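Local coordinates for protein possible translation initiation inhibitor (Rhodopseudomonas palustris, PDB 3LME) that is of unknown function but belongs to the YjgF-like family and assembles as three chains, at residues 88-91 against 92-96. The protein carries 1 engineered substitution. Sequence-based numbering, arbitrary orientation.
Sequences PVVN and KVQKD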
ATOM      1  N   PRO A  88      -4.727 -19.580  -4.230  1.00 50.78           N
ATOM      2  CA  PRO A  88      -4.461 -20.846  -3.526  1.00 50.25           C
ATOM      3  C   PRO A  88      -2.959 -21.189  -3.389  1.00 49.68           C
ATOM      4  O   PRO A  88      -2.554 -21.890  -2.441  1.00 49.46           O
ATOM      5  CB  PRO A  88      -5.169 -21.906  -4.391  1.00 49.99           C
ATOM      6  CG  PRO A  88      -5.603 -21.197  -5.636  1.00 50.32           C
ATOM      7  CD  PRO A  88      -5.690 -19.752  -5.330  1.00 50.63           C
ATOM      8  N   VAL A  89      -2.151 -20.706  -4.326  1.00 48.42           N
ATOM      9  CA  VAL A  89      -0.737 -20.976  -4.274  1.00 47.35           C
ATOM     10  C   VAL A  89      -0.142 -20.143  -3.139  1.00 47.00           C
ATOM     11  O   VAL A  89       0.555 -20.683  -2.267  1.00 47.92           O
ATOM     12  CB  VAL A  89      -0.040 -20.700  -5.629  1.00 47.89           C
ATOM     13  CG1 VAL A  89       1.428 -21.081  -5.554  1.00 46.11           C
ATOM     14  CG2 VAL A  89      -0.752 -21.453  -6.800  1.00 46.66           C
ATOM     15  N   VAL A  90      -0.447 -18.847  -3.122  1.00 45.27           N
ATOM     16  CA  VAL A  90      -0.049 -17.960  -2.025  1.00 43.84           C
ATOM     17  C   VAL A  90      -0.480 -18.543  -0.664  1.00 43.80           C
ATOM     18  O   VAL A  90       0.274 -18.547   0.312  1.00 43.40           O
ATOM     19  CB  VAL A  90      -0.636 -16.532  -2.238  1.00 43.61           C
ATOM     20  CG1 VAL A  90      -0.356 -15.635  -1.058  1.00 43.44           C
ATOM     21  CG2 VAL A  90      -0.090 -15.909  -3.491  1.00 41.48           C
ATOM     22  N   ASN A  91      -1.696 -19.058  -0.604  1.00 44.09           N
ATOM     23  CA  ASN A  91      -2.136 -19.747   0.590  1.00 44.65           C
ATOM     24  C   ASN A  91      -1.179 -20.884   0.952  1.00 45.27           C
ATOM     25  O   ASN A  91      -0.610 -20.901   2.058  1.00 45.81           O
ATOM     26  CB  ASN A  91      -3.576 -20.230   0.442  1.00 44.03           C
ATOM     27  CG  ASN A  91      -4.568 -19.084   0.402  1.00 45.39           C
ATOM     28  OD1 ASN A  91      -4.270 -17.937   0.766  1.00 45.00           O
ATOM     29  ND2 ASN A  91      -5.761 -19.387  -0.049  1.00 48.88           N
ATOM     30  N   LYS A  92      -0.960 -21.793   0.004  1.00 45.21           N
ATOM     31  CA  LYS A  92      -0.116 -22.944   0.226  1.00 45.71           C
ATOM     32  C   LYS A  92       1.306 -22.512   0.671  1.00 45.93           C
ATOM     33  O   LYS A  92       1.875 -23.051   1.634  1.00 45.94           O
ATOM     34  CB  LYS A  92      -0.112 -23.777  -1.055  1.00 45.89           C
ATOM     35  CG  LYS A  92       1.012 -24.725  -1.228  1.00 48.15           C
ATOM     36  CD  LYS A  92       0.624 -26.160  -0.871  1.00 53.61           C
ATOM     37  CE  LYS A  92       1.836 -26.904  -0.226  1.00 56.35           C
ATOM     38  NZ  LYS A  92       3.216 -26.336  -0.560  1.00 54.85           N
ATOM     39  N   VAL A  93       1.874 -21.518   0.002  1.00 45.47           N
ATOM     40  CA  VAL A  93       3.215 -21.094   0.364  1.00 45.24           C
ATOM     41  C   VAL A  93       3.274 -20.484   1.758  1.00 45.59           C
ATOM     42  O   VAL A  93       4.248 -20.695   2.499  1.00 45.35           O
ATOM     43  CB  VAL A  93       3.814 -20.164  -0.672  1.00 45.15           C
ATOM     44  CG1 VAL A  93       5.080 -19.535  -0.129  1.00 45.55           C
ATOM     45  CG2 VAL A  93       4.107 -20.963  -1.985  1.00 44.80           C
ATOM     46  N   GLN A  94       2.225 -19.740   2.119  1.00 45.56           N
ATOM     47  CA  GLN A  94       2.156 -19.169   3.446  1.00 45.36           C
ATOM     48  C   GLN A  94       1.961 -20.255   4.517  1.00 45.65           C
ATOM     49  O   GLN A  94       2.530 -20.148   5.590  1.00 45.43           O
ATOM     50  CB  GLN A  94       1.103 -18.072   3.531  1.00 45.31           C
ATOM     51  CG  GLN A  94       1.548 -16.737   3.001  1.00 44.76           C
ATOM     52  CD  GLN A  94       0.615 -15.618   3.413  1.00 45.54           C
ATOM     53  OE1 GLN A  94      -0.464 -15.439   2.843  1.00 47.39           O
ATOM     54  NE2 GLN A  94       1.024 -14.854   4.411  1.00 45.61           N
ATOM     55  N   LYS A  95       1.192 -21.308   4.238  1.00 46.22           N
ATOM     56  CA  LYS A  95       1.138 -22.442   5.182  1.00 47.07           C
ATOM     57  C   LYS A  95       2.531 -23.037   5.398  1.00 47.07           C
ATOM     58  O   LYS A  95       2.877 -23.460   6.501  1.00 46.65           O
ATOM     59  CB  LYS A  95       0.174 -23.539   4.728  1.00 47.21           C
ATOM     60  CG  LYS A  95      -1.237 -23.381   5.302  1.00 49.75           C
ATOM     61  CD  LYS A  95      -2.183 -24.417   4.725  1.00 53.97           C
ATOM     62  CE  LYS A  95      -3.623 -23.881   4.681  1.00 57.47           C
ATOM     63  NZ  LYS A  95      -4.439 -24.199   5.928  1.00 60.55           N
ATOM     64  N   ASP A  96       3.337 -23.047   4.341  1.00 47.13           N
ATOM     65  CA  ASP A  96       4.660 -23.623   4.428  1.00 47.56           C
ATOM     66  C   ASP A  96       5.568 -22.801   5.339  1.00 47.22           C
ATOM     67  O   ASP A  96       6.434 -23.344   6.030  1.00 47.02           O
ATOM     68  CB  ASP A  96       5.298 -23.695   3.045  1.00 48.06           C
ATOM     69  CG  ASP A  96       4.825 -24.887   2.211  1.00 50.72           C
ATOM     70  OD1 ASP A  96       4.163 -25.843   2.743  1.00 51.19           O
ATOM     71  OD2 ASP A  96       5.153 -24.836   0.987  1.00 52.01           O
TER
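Val90 and Gln94, one helical turn apart, lie alongside each other with a common heading, with Val90 CG1 3.9 Å from Gln94 OE1. Gln94 leaves the backbone with CG anti to its carbonyl carbon (chi1 -80°), which sets CG beside the backbone N and 3.5 Å from Val90 O; the extended chain beyond CG carries the amide on to Arg106. Val90 O also accepts the Gln94 N-H at 2.9 Å. OE1 at the end of the chain takes a hydrogen bond from Arg106, which also binds Asn91 OD1 through the same NH2; one guanidinium nitrogen thus bridges two side chains of successive turns. Thr18 of a second subunit packs on Asn91 and Lys95 and makes a weak hydrogen bond to Gln94 OE1, placing this edge of the helix at a subunit interface. Helix 83-98 is the connection in a beta-alpha-beta unit between parallel strands 73-80 and 106-110, within the YjgF-like fold. Val89 and Val93 face helix 48-64, with Val89 CG1 and Val93 CG2 4.5 Å apart, a loose approach completed by Ile52, which both valines touch, and by Phe56 against Val93. The backbone of the same pair is joined by a hydrogen bond from Val93 N to Val89 O, 2.8 Å. Lys92 starts with CG anti to the backbone N (chi1 160°) and then bends at each later torsion, bringing NZ 2.9 Å from Asp96 OD2. The ammonium meets the syn side of the carboxylate, 26° out of its plane, and forms a second salt bridge with Glu49.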